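Local coordinates for caltubin, EF-hand (Lymnaea stagnalis, PDB 6VAN), which probably binds calcium ions through its four EF-hand loops, which hold strontium in this crystal form, at residues L8-F12 and I60-Y66; I33-K37 and K85-D91; A47-R52 and E78-W83; Y121-A125 and K139-S143. One frame throughout, in Å; residues are numbered along the deposited sequence.

Interaction 1 of 4, residues L8-F12 and I60-Y66; sequences LKERF and IDFVPEY. With SR (strontium ion), chain D.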
# COMPACT_ATOMS: atom_id res chain seq x y z
N LEU A 8 12.19 -2.30 9.65
CA LEU A 8 10.98 -1.44 9.75
C LEU A 8 11.43 0.02 9.74
O LEU A 8 10.88 0.80 8.95
CB LEU A 8 10.18 -1.72 11.02
CG LEU A 8 9.43 -3.05 11.07
CD1 LEU A 8 8.46 -3.05 12.24
CD2 LEU A 8 8.71 -3.34 9.77
N LYS A 9 12.39 0.37 10.57
CA LYS A 9 12.85 1.77 10.65
C LYS A 9 13.40 2.22 9.29
O LYS A 9 13.03 3.32 8.85
CB LYS A 9 13.91 1.94 11.73
CG LYS A 9 14.51 3.34 11.80
CD LYS A 9 13.49 4.47 11.76
CE LYS A 9 13.09 4.98 13.13
NZ LYS A 9 14.16 5.82 13.75
N GLU A 10 14.26 1.43 8.64
CA GLU A 10 14.88 1.80 7.34
C GLU A 10 13.77 2.02 6.31
O GLU A 10 13.90 2.94 5.49
CB GLU A 10 15.86 0.73 6.87
CG GLU A 10 16.69 1.13 5.66
CD GLU A 10 16.03 0.95 4.30
OE1 GLU A 10 15.08 0.15 4.20
OE2 GLU A 10 16.48 1.61 3.34
N ARG A 11 12.72 1.20 6.35
CA ARG A 11 11.54 1.29 5.45
C ARG A 11 10.75 2.56 5.73
O ARG A 11 10.27 3.19 4.75
CB ARG A 11 10.57 0.14 5.69
CG ARG A 11 10.92 -1.15 4.99
CD ARG A 11 9.61 -1.89 4.83
NE ARG A 11 9.39 -2.99 5.75
CZ ARG A 11 8.19 -3.37 6.18
NH1 ARG A 11 8.08 -4.40 7.01
NH2 ARG A 11 7.10 -2.73 5.79
N PHE A 12 10.52 2.87 7.00
CA PHE A 12 9.76 4.05 7.46
C PHE A 12 10.47 5.30 6.95
O PHE A 12 9.79 6.16 6.37
CB PHE A 12 9.58 4.05 8.98
CG PHE A 12 8.62 5.10 9.49
CD1 PHE A 12 7.25 4.92 9.39
CD2 PHE A 12 9.08 6.27 10.07
CE1 PHE A 12 6.37 5.88 9.87
CE2 PHE A 12 8.20 7.24 10.53
CZ PHE A 12 6.84 7.04 10.44
N ILE A 60 1.47 9.83 11.23
CA ILE A 60 1.85 8.43 11.55
C ILE A 60 3.17 8.48 12.31
O ILE A 60 4.15 8.92 11.74
CB ILE A 60 1.96 7.52 10.31
CG1 ILE A 60 0.65 7.50 9.49
CG2 ILE A 60 2.38 6.12 10.73
CD1 ILE A 60 0.76 6.81 8.16
N ASP A 61 3.16 8.04 13.57
CA ASP A 61 4.34 8.03 14.45
C ASP A 61 5.02 6.67 14.29
O ASP A 61 4.33 5.67 14.42
CB ASP A 61 3.89 8.33 15.86
CG ASP A 61 3.23 9.69 15.95
OD1 ASP A 61 3.96 10.69 15.88
OD2 ASP A 61 2.02 9.73 16.17
N PHE A 62 6.32 6.64 14.03
CA PHE A 62 7.05 5.35 13.96
C PHE A 62 6.75 4.56 15.24
O PHE A 62 6.35 3.42 15.17
CB PHE A 62 8.55 5.52 13.76
CG PHE A 62 9.26 4.21 13.71
CD1 PHE A 62 9.15 3.39 12.60
CD2 PHE A 62 9.99 3.74 14.79
CE1 PHE A 62 9.76 2.14 12.57
CE2 PHE A 62 10.60 2.50 14.76
CZ PHE A 62 10.50 1.72 13.64
N VAL A 63 6.90 5.21 16.39
CA VAL A 63 6.47 4.61 17.68
C VAL A 63 5.40 5.50 18.29
O VAL A 63 5.58 6.72 18.35
CB VAL A 63 7.66 4.32 18.61
CG1 VAL A 63 8.38 3.07 18.18
CG2 VAL A 63 8.64 5.46 18.68
N PRO A 64 4.26 4.94 18.77
CA PRO A 64 4.00 3.49 18.76
C PRO A 64 3.35 2.91 17.50
O PRO A 64 3.27 1.71 17.38
CB PRO A 64 2.96 3.34 19.87
CG PRO A 64 2.18 4.63 19.80
CD PRO A 64 3.21 5.69 19.47
N GLU A 65 2.88 3.78 16.58
CA GLU A 65 1.84 3.42 15.58
C GLU A 65 2.40 2.50 14.50
O GLU A 65 1.77 1.45 14.26
CB GLU A 65 1.25 4.70 14.97
CG GLU A 65 0.52 5.51 16.02
CD GLU A 65 0.12 6.91 15.67
OE1 GLU A 65 0.59 7.43 14.66
OE2 GLU A 65 -0.67 7.47 16.44
N TYR A 66 3.49 2.86 13.84
CA TYR A 66 4.02 2.04 12.73
C TYR A 66 4.49 0.71 13.32
O TYR A 66 4.19 -0.34 12.72
CB TYR A 66 5.12 2.76 11.97
CG TYR A 66 5.53 2.13 10.66
CD1 TYR A 66 4.74 2.26 9.53
CD2 TYR A 66 6.74 1.47 10.53
CE1 TYR A 66 5.13 1.71 8.31
CE2 TYR A 66 7.14 0.93 9.33
CZ TYR A 66 6.34 1.04 8.21
OH TYR A 66 6.75 0.47 7.03
SR SR D . -0.19 9.63 15.39
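A wide, pi-type turn opens the second helix of this contact: Tyr-66 N bonds to Asp-61 O (3.0 Å), five residues back, and the turn carries a cis peptide before Pro-64. Glu-65 consequently reaches the strontium ion as the thirteenth residue counted from Asp-53, one later than the bidentate glutamate of a canonical EF-hand loop. It still binds with both oxygens (OE1 2.4 Å, OE2 2.5 Å), beside Asp-61 OD2 at 2.4 Å; Asp-61 OD1 bonds to Gln-23 NE2. Phe-62 and Tyr-66 emerge from the same turn and meet Phe-12 of helix 5-15, whose short segment crosses theirs at 95°. The three form an aromatic cluster with oblique ring pairs, Phe-12 to Phe-62 having centroids 5.3 Å apart and Phe-12 to Tyr-66 4.9 Å. Phe-62 CB lies over the Phe-12 face, 3.9 Å from its centroid. Lys-9 lays its CE over the Phe-62 ring, a CH-pi contact of 3.9 Å to the centroid, while its ammonium bonds to Asn-20. Ile-60 pairs by backbone bonds with Ser-24 in the short sheet joining the two loops. Entering helix of the first hand against exiting helix of the second: this is part of the hydrophobic core of a paired EF-hand domain.

Interaction 2 of 4, residues I33-K37 and K85-D91; sequences IRRFK and KLQDTND. With SR (strontium ion), chain E.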
# COMPACT_ATOMS: atom_id res chain seq x y z
N ILE A 33 2.30 8.16 -1.45
CA ILE A 33 1.21 7.58 -2.28
C ILE A 33 1.30 8.12 -3.71
O ILE A 33 0.95 7.38 -4.64
CB ILE A 33 -0.17 7.82 -1.65
CG1 ILE A 33 -0.27 7.13 -0.28
CG2 ILE A 33 -1.28 7.38 -2.59
CD1 ILE A 33 -1.54 7.40 0.46
N ARG A 34 1.77 9.35 -3.90
CA ARG A 34 1.83 9.99 -5.25
C ARG A 34 2.75 9.21 -6.18
O ARG A 34 2.51 9.29 -7.40
CB ARG A 34 2.32 11.43 -5.16
CG ARG A 34 1.20 12.45 -5.15
CD ARG A 34 1.75 13.88 -5.21
NE ARG A 34 0.70 14.87 -5.40
CZ ARG A 34 0.86 16.18 -5.26
NH1 ARG A 34 2.03 16.68 -4.91
NH2 ARG A 34 -0.18 16.99 -5.45
N ARG A 35 3.76 8.52 -5.65
CA ARG A 35 4.67 7.67 -6.46
C ARG A 35 3.82 6.75 -7.34
O ARG A 35 4.15 6.62 -8.51
CB ARG A 35 5.63 6.88 -5.57
CG ARG A 35 6.76 7.71 -4.98
CD ARG A 35 7.41 7.11 -3.74
NE ARG A 35 7.70 5.67 -3.80
CZ ARG A 35 6.96 4.69 -3.24
NH1 ARG A 35 5.86 4.97 -2.56
NH2 ARG A 35 7.33 3.43 -3.38
N PHE A 36 2.73 6.18 -6.81
CA PHE A 36 1.96 5.10 -7.51
C PHE A 36 0.50 5.47 -7.74
O PHE A 36 -0.15 4.76 -8.52
CB PHE A 36 2.11 3.78 -6.76
CG PHE A 36 1.76 3.78 -5.29
CD1 PHE A 36 2.71 4.04 -4.31
CD2 PHE A 36 0.49 3.43 -4.87
CE1 PHE A 36 2.40 3.97 -2.96
CE2 PHE A 36 0.19 3.37 -3.52
CZ PHE A 36 1.13 3.67 -2.57
N LYS A 37 -0.03 6.51 -7.12
CA LYS A 37 -1.34 7.12 -7.49
C LYS A 37 -1.10 8.62 -7.56
O LYS A 37 -1.39 9.35 -6.62
CB LYS A 37 -2.46 6.71 -6.52
CG LYS A 37 -3.87 6.96 -7.03
CD LYS A 37 -5.02 6.38 -6.20
CE LYS A 37 -6.38 6.50 -6.87
NZ LYS A 37 -7.44 5.74 -6.17
N LYS A 85 -7.87 0.17 -3.30
CA LYS A 85 -8.28 1.51 -3.76
C LYS A 85 -7.06 2.30 -4.21
O LYS A 85 -7.16 3.05 -5.21
CB LYS A 85 -9.07 2.23 -2.68
CG LYS A 85 -10.42 1.57 -2.46
CD LYS A 85 -11.40 2.40 -1.73
CE LYS A 85 -11.00 2.67 -0.31
NZ LYS A 85 -12.06 3.45 0.37
N LEU A 86 -5.94 2.18 -3.53
CA LEU A 86 -4.72 2.95 -3.94
C LEU A 86 -4.17 2.43 -5.27
O LEU A 86 -3.50 3.20 -5.96
CB LEU A 86 -3.69 2.87 -2.82
CG LEU A 86 -4.06 3.64 -1.56
CD1 LEU A 86 -2.98 3.52 -0.53
CD2 LEU A 86 -4.37 5.10 -1.85
N GLN A 87 -4.40 1.16 -5.61
CA GLN A 87 -3.95 0.57 -6.90
C GLN A 87 -4.98 0.78 -8.01
O GLN A 87 -4.64 0.57 -9.17
CB GLN A 87 -3.61 -0.90 -6.70
CG GLN A 87 -2.35 -1.07 -5.87
CD GLN A 87 -2.09 -2.50 -5.52
OE1 GLN A 87 -1.20 -3.15 -6.03
NE2 GLN A 87 -2.90 -3.00 -4.59
N ASP A 88 -6.19 1.17 -7.64
CA ASP A 88 -7.30 1.39 -8.59
C ASP A 88 -7.16 2.81 -9.13
O ASP A 88 -7.86 3.73 -8.66
CB ASP A 88 -8.63 1.12 -7.92
CG ASP A 88 -9.81 1.34 -8.84
OD1 ASP A 88 -9.59 1.52 -10.08
OD2 ASP A 88 -10.93 1.39 -8.30
N THR A 89 -6.23 3.00 -10.05
CA THR A 89 -5.78 4.35 -10.45
C THR A 89 -6.96 5.19 -10.97
O THR A 89 -6.99 6.39 -10.71
CB THR A 89 -4.64 4.25 -11.45
OG1 THR A 89 -3.78 3.21 -10.97
CG2 THR A 89 -3.91 5.57 -11.58
N ASN A 90 -7.92 4.57 -11.65
CA ASN A 90 -9.06 5.32 -12.26
C ASN A 90 -10.31 5.17 -11.39
O ASN A 90 -11.35 5.62 -11.85
CB ASN A 90 -9.31 4.91 -13.71
CG ASN A 90 -9.91 3.53 -13.86
OD1 ASN A 90 -9.89 2.72 -12.92
ND2 ASN A 90 -10.46 3.24 -15.03
N ASP A 91 -10.24 4.55 -10.21
CA ASP A 91 -11.36 4.49 -9.24
C ASP A 91 -12.58 3.86 -9.90
O ASP A 91 -13.70 4.32 -9.61
CB ASP A 91 -11.70 5.91 -8.74
CG ASP A 91 -10.54 6.62 -8.04
OD1 ASP A 91 -9.91 6.01 -7.15
OD2 ASP A 91 -10.28 7.77 -8.38
SR SR E . -9.20 0.55 -12.24
O HOH W 1 -2.80 3.92 -8.58
O HOH W 2 -9.55 -0.13 -14.58
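This buried contact holds the end of the first EF-hand to the start of the third, joining the two halves of the protein. Residues 33-37 leave helix 26-34, the exiting helix of the first hand; residues 85-91 lead from helix 77-87 into the third strontium-binding loop, where Asp-88 OD1 and Asn-90 OD1 each lie 2.4 Å from the metal and Asp-88 OD2 accepts from Ser-93 N. Leu-86 fills the apolar part, touching Ile-33 (CD2 to CG2, 3.9 Å) and the edge of the Phe-36 ring (CB to CE2, 4.0 Å). Lys-37, fully extended, threads beside Leu-86 to place its ammonium where helix 77-87 ends. There NZ bonds to Lys-85 O (2.9 Å) and Asp-88 O (3.2 Å), and makes a salt bridge with Asp-91 OD1 (2.7 Å), spanning the type I turn from Asp-88 to Asp-91. Water 1 adds a second bridge, donating to Phe-36 O and Leu-86 O, both at 2.8 Å, and accepting from Thr-89 OG1 at 2.7 Å.

Interaction 3 of 4, residues A47-R52 and E78-W83; sequences AFISRR and EGANEW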
# COMPACT_ATOMS: atom_id res chain seq x y z
N ALA A 47 -7.37 9.68 5.26
CA ALA A 47 -8.01 8.43 5.74
C ALA A 47 -6.94 7.35 6.03
O ALA A 47 -7.13 6.54 6.97
CB ALA A 47 -8.98 7.93 4.71
N PHE A 48 -5.92 7.32 5.19
CA PHE A 48 -4.73 6.44 5.34
C PHE A 48 -4.08 6.73 6.70
O PHE A 48 -3.83 5.79 7.49
CB PHE A 48 -3.76 6.68 4.19
CG PHE A 48 -2.61 5.72 4.16
CD1 PHE A 48 -1.45 5.98 4.87
CD2 PHE A 48 -2.67 4.54 3.42
CE1 PHE A 48 -0.38 5.10 4.86
CE2 PHE A 48 -1.60 3.66 3.40
CZ PHE A 48 -0.46 3.95 4.11
N ILE A 49 -3.85 8.02 6.97
CA ILE A 49 -3.25 8.46 8.26
C ILE A 49 -4.20 8.08 9.41
O ILE A 49 -3.72 7.52 10.41
CB ILE A 49 -2.87 9.97 8.21
CG1 ILE A 49 -1.73 10.23 7.23
CG2 ILE A 49 -2.55 10.47 9.62
CD1 ILE A 49 -1.41 11.71 6.96
N SER A 50 -5.52 8.32 9.28
CA SER A 50 -6.52 8.13 10.36
C SER A 50 -6.59 6.67 10.83
O SER A 50 -6.75 6.44 12.02
CB SER A 50 -7.89 8.65 9.97
OG SER A 50 -8.88 8.23 10.90
N ARG A 51 -6.47 5.69 9.92
CA ARG A 51 -6.56 4.26 10.32
C ARG A 51 -5.37 3.91 11.25
O ARG A 51 -5.52 2.93 12.03
CB ARG A 51 -6.62 3.33 9.10
CG ARG A 51 -8.04 3.05 8.63
CD ARG A 51 -8.10 2.42 7.26
NE ARG A 51 -7.04 1.46 7.09
CZ ARG A 51 -7.00 0.26 7.66
NH1 ARG A 51 -5.96 -0.53 7.43
NH2 ARG A 51 -7.99 -0.17 8.43
N ARG A 52 -4.26 4.64 11.12
CA ARG A 52 -2.99 4.36 11.85
C ARG A 52 -2.82 5.30 13.06
O ARG A 52 -2.01 4.98 13.93
CB ARG A 52 -1.86 4.47 10.84
CG ARG A 52 -1.90 3.37 9.79
CD ARG A 52 -1.06 3.70 8.59
NE ARG A 52 -1.08 2.60 7.64
CZ ARG A 52 -2.06 2.34 6.79
NH1 ARG A 52 -3.11 3.14 6.67
NH2 ARG A 52 -1.96 1.29 5.99
N GLU A 78 -11.02 -4.42 5.35
CA GLU A 78 -10.82 -2.95 5.33
C GLU A 78 -9.37 -2.61 4.95
O GLU A 78 -9.14 -1.71 4.13
CB GLU A 78 -11.17 -2.39 6.72
CG GLU A 78 -11.14 -0.88 6.79
CD GLU A 78 -11.38 -0.35 8.19
OE1 GLU A 78 -12.14 -1.00 8.95
OE2 GLU A 78 -10.78 0.68 8.53
N GLY A 79 -8.41 -3.30 5.54
CA GLY A 79 -6.99 -3.07 5.25
C GLY A 79 -6.66 -3.45 3.82
O GLY A 79 -5.94 -2.71 3.15
N ALA A 80 -7.14 -4.59 3.35
CA ALA A 80 -6.94 -5.01 1.95
C ALA A 80 -7.58 -3.99 1.00
O ALA A 80 -6.95 -3.64 -0.01
CB ALA A 80 -7.49 -6.41 1.74
N ASN A 81 -8.77 -3.51 1.32
CA ASN A 81 -9.48 -2.54 0.46
C ASN A 81 -8.69 -1.24 0.34
O ASN A 81 -8.75 -0.59 -0.70
CB ASN A 81 -10.88 -2.32 0.99
CG ASN A 81 -11.79 -1.67 -0.01
OD1 ASN A 81 -11.65 -1.87 -1.21
ND2 ASN A 81 -12.76 -0.93 0.48
N GLU A 82 -8.00 -0.84 1.38
CA GLU A 82 -7.21 0.40 1.31
C GLU A 82 -6.15 0.27 0.21
O GLU A 82 -6.03 1.16 -0.59
CB GLU A 82 -6.53 0.64 2.65
CG GLU A 82 -5.66 1.88 2.68
CD GLU A 82 -5.11 2.14 4.08
OE1 GLU A 82 -4.20 1.40 4.48
OE2 GLU A 82 -5.60 3.03 4.74
N TRP A 83 -5.42 -0.84 0.16
CA TRP A 83 -4.39 -1.04 -0.89
C TRP A 83 -5.07 -1.25 -2.25
O TRP A 83 -4.55 -0.82 -3.26
CB TRP A 83 -3.48 -2.22 -0.52
CG TRP A 83 -2.71 -1.96 0.72
CD1 TRP A 83 -2.81 -2.64 1.90
CD2 TRP A 83 -1.73 -0.94 0.93
NE1 TRP A 83 -1.99 -2.08 2.83
CE2 TRP A 83 -1.32 -1.03 2.27
CE3 TRP A 83 -1.21 0.07 0.12
CZ2 TRP A 83 -0.34 -0.17 2.79
CZ3 TRP A 83 -0.25 0.91 0.64
CH2 TRP A 83 0.18 0.77 1.95
O HOH W 3 -4.46 -0.99 4.94
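Arg-51 and Glu-82 each bury 84 Å² here, the largest shares in a contact that brings the entering helix of the second EF-hand (42-52) against that of the third (77-87). The short helical segments run nearly antiparallel, at 154°, yet their axes stay 11.9 Å apart, a gap bridged largely by long polar side chains. Glu-82 extends from helix 77-87 into the middle of it. Its OE2 receives a weak bond from Arg-51 NE (3.2 Å) and another bond from Arg-52 NH1 (3.2 Å), while OE1 accepts from Arg-52 NH2 (2.7 Å) and NH1 (3.0 Å). Arg-51 continues past this carboxylate to pair with Glu-78, NH2 to OE2 at 2.9 Å, a weak hydrogen bond within a salt bridge, and its guanidinium passes close to Gly-79, with NH1 3.5 Å from CA. Water 3 links Arg-51 NH1, Gly-79 O and Glu-82 OE1. Phe-48, third in buried area, gives the contact its apolar flank: the edge of its ring is turned to the face of Trp-83 (offset edge-to-face, 5.6 Å between its centroid and that of the six-membered ring), and its CD2 rests 3.5 Å from Glu-82 CD. Arg-52 NH1 also bonds to Phe-48 O at 2.9 Å. Two arginines thus face two glutamates, both guanidinium groups meeting at the buried Glu-82, so the protein's halves join through directional, charge-matched bonds as well as hydrophobic contact.

Interaction 4 of 4, residues Y121-A125 and K139-S143; sequences YYMSA and KTLYS. With SR (strontium ion), chain I; EDO (1,2-ethanediol), chain K.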
# COMPACT_ATOMS: atom_id res chain seq x y z
N TYR A 121 1.54 -14.12 -9.91
CA TYR A 121 0.89 -14.14 -8.58
C TYR A 121 -0.45 -13.39 -8.62
O TYR A 121 -1.47 -13.94 -8.16
CB TYR A 121 1.86 -13.57 -7.56
CG TYR A 121 1.32 -13.27 -6.18
CD1 TYR A 121 0.48 -14.13 -5.50
CD2 TYR A 121 1.76 -12.14 -5.52
CE1 TYR A 121 0.04 -13.85 -4.21
CE2 TYR A 121 1.34 -11.84 -4.23
CZ TYR A 121 0.47 -12.69 -3.58
OH TYR A 121 0.09 -12.36 -2.31
N TYR A 122 -0.49 -12.16 -9.08
CA TYR A 122 -1.74 -11.37 -8.95
C TYR A 122 -2.84 -11.94 -9.83
O TYR A 122 -3.99 -12.11 -9.35
CB TYR A 122 -1.51 -9.89 -9.20
CG TYR A 122 -0.69 -9.18 -8.16
CD1 TYR A 122 -0.28 -9.79 -6.98
CD2 TYR A 122 -0.31 -7.88 -8.37
CE1 TYR A 122 0.47 -9.12 -6.04
CE2 TYR A 122 0.42 -7.18 -7.43
CZ TYR A 122 0.80 -7.80 -6.26
OH TYR A 122 1.49 -7.12 -5.29
N MSE A 123 -2.53 -12.28 -11.08
CA MSE A 123 -3.55 -12.76 -12.01
C MSE A 123 -3.97 -14.19 -11.66
O MSE A 123 -5.01 -14.64 -12.13
CB MSE A 123 -3.09 -12.69 -13.46
CG MSE A 123 -3.07 -11.28 -14.02
SE MSE A 123 -4.79 -10.29 -13.87
CE MSE A 123 -4.51 -8.90 -12.48
N SER A 124 -3.23 -14.88 -10.79
CA SER A 124 -3.68 -16.20 -10.33
C SER A 124 -5.03 -16.07 -9.60
O SER A 124 -5.77 -17.10 -9.48
CB SER A 124 -2.66 -16.89 -9.45
OG SER A 124 -2.61 -16.36 -8.16
N ALA A 125 -5.38 -14.87 -9.11
CA ALA A 125 -6.67 -14.56 -8.43
C ALA A 125 -7.74 -14.09 -9.41
O ALA A 125 -8.89 -13.86 -8.97
CB ALA A 125 -6.44 -13.56 -7.33
N LYS A 139 -8.58 -9.78 -2.50
CA LYS A 139 -8.38 -10.11 -1.07
C LYS A 139 -7.81 -11.51 -0.90
O LYS A 139 -7.17 -11.77 0.13
CB LYS A 139 -9.70 -10.00 -0.29
CG LYS A 139 -10.72 -11.06 -0.65
CD LYS A 139 -12.07 -10.88 0.00
CE LYS A 139 -12.89 -12.15 -0.19
NZ LYS A 139 -14.33 -11.93 0.07
N THR A 140 -8.00 -12.39 -1.87
CA THR A 140 -7.52 -13.78 -1.74
C THR A 140 -5.99 -13.80 -1.80
O THR A 140 -5.40 -14.81 -1.38
CB THR A 140 -8.06 -14.71 -2.82
OG1 THR A 140 -7.53 -14.41 -4.10
CG2 THR A 140 -9.57 -14.71 -2.89
N LEU A 141 -5.35 -12.73 -2.27
CA LEU A 141 -3.87 -12.73 -2.42
C LEU A 141 -3.22 -12.66 -1.04
O LEU A 141 -2.01 -12.89 -0.97
CB LEU A 141 -3.47 -11.56 -3.30
CG LEU A 141 -3.94 -11.64 -4.74
CD1 LEU A 141 -3.69 -10.32 -5.44
CD2 LEU A 141 -3.29 -12.79 -5.50
N TYR A 142 -3.98 -12.37 0.01
CA TYR A 142 -3.43 -12.30 1.37
C TYR A 142 -3.40 -13.66 2.05
O TYR A 142 -2.83 -13.71 3.14
CB TYR A 142 -4.21 -11.28 2.19
CG TYR A 142 -3.84 -9.88 1.80
CD1 TYR A 142 -2.73 -9.28 2.34
CD2 TYR A 142 -4.57 -9.17 0.85
CE1 TYR A 142 -2.37 -7.99 1.97
CE2 TYR A 142 -4.23 -7.88 0.48
CZ TYR A 142 -3.13 -7.29 1.06
OH TYR A 142 -2.76 -6.03 0.66
N SER A 143 -3.91 -14.71 1.44
CA SER A 143 -3.95 -16.05 2.08
C SER A 143 -3.59 -17.15 1.08
O SER A 143 -4.33 -18.12 0.95
CB SER A 143 -5.30 -16.27 2.68
OG SER A 143 -6.28 -16.36 1.67
SR SR I . -6.69 -18.71 0.68
C1 EDO K . -9.40 -13.81 2.77
O1 EDO K . -9.54 -15.23 2.75
C2 EDO K . -8.01 -13.40 2.99
O2 EDO K . -7.14 -13.79 1.93
O HOH W 4 -6.09 -17.47 -1.43
O HOH W 5 -8.81 -16.75 0.39
O HOH W 6 -5.58 -20.50 -0.80
O HOH W 7 -5.70 -20.51 1.87
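Leu-141 pushes its side chain against Tyr-121, Tyr-122 and Ala-125, and with 115 Å² covered it contributes nearly half of the surface buried here. Its CD2 lies 3.7 Å from Tyr-121 CE1 and also 3.7 Å from Ala-125 CB, whereas CD1 touches Tyr-122 CD1 at 3.8 Å. The same residue also offers its backbone: Tyr-121 OH donates a short hydrogen bond of 2.5 Å to Leu-141 O, which lies at the ring edge. Thr-140 completes the contact with OG1 3.5 Å from Ala-125 CB, while that hydroxyl is bonded to Glu-137 O. The two segments flank the fourth EF-hand loop, whose metal ligands include Asp-126 and Glu-137, so the contact brings together the end of its entering helix and the turn-like continuation of its short exiting helix. Leu-141 packs onward against Leu-133 in the loop's strand. A separate strontium ion sits at the chain end, held by Ser-143 O (2.4 Å), Ser-143 OG (2.6 Å) and four waters; with so few protein ligands it is probably a site of the crystallisation conditions. A 1,2-ethanediol molecule, probably from the same liquor, joins Ser-143 OG and Lys-139 O through its O2, 2.7 Å from each. Across the hand itself, the chemistry is that of one leucine in an apolar notch, with a tyrosine hydroxyl satisfying its carbonyl.

Interaction 3 is the hub of the four, touching each of the others. Toward interaction 1 the link is Ile-60, whose CD1 lies 3.9 Å from Phe-48 CE1, and Glu-65, whose CG is 3.3 Å from Arg-52 O, so a metal ligand of the second loop packs on the backbone of the salt-bridge network. Toward interaction 2, Phe-48 CD2 meets Leu-86 CD1 at 4.1 Å, and both contacts use helix 77-87. Toward interaction 4, Tyr-142 OH approaches Trp-83 CD1 at 3.6 Å. Interactions 1 and 4, one in each EF-hand pair, have centres about 27 Å apart on opposite sides of the chain's centre, while interactions 2 and 3 join the pairs between them.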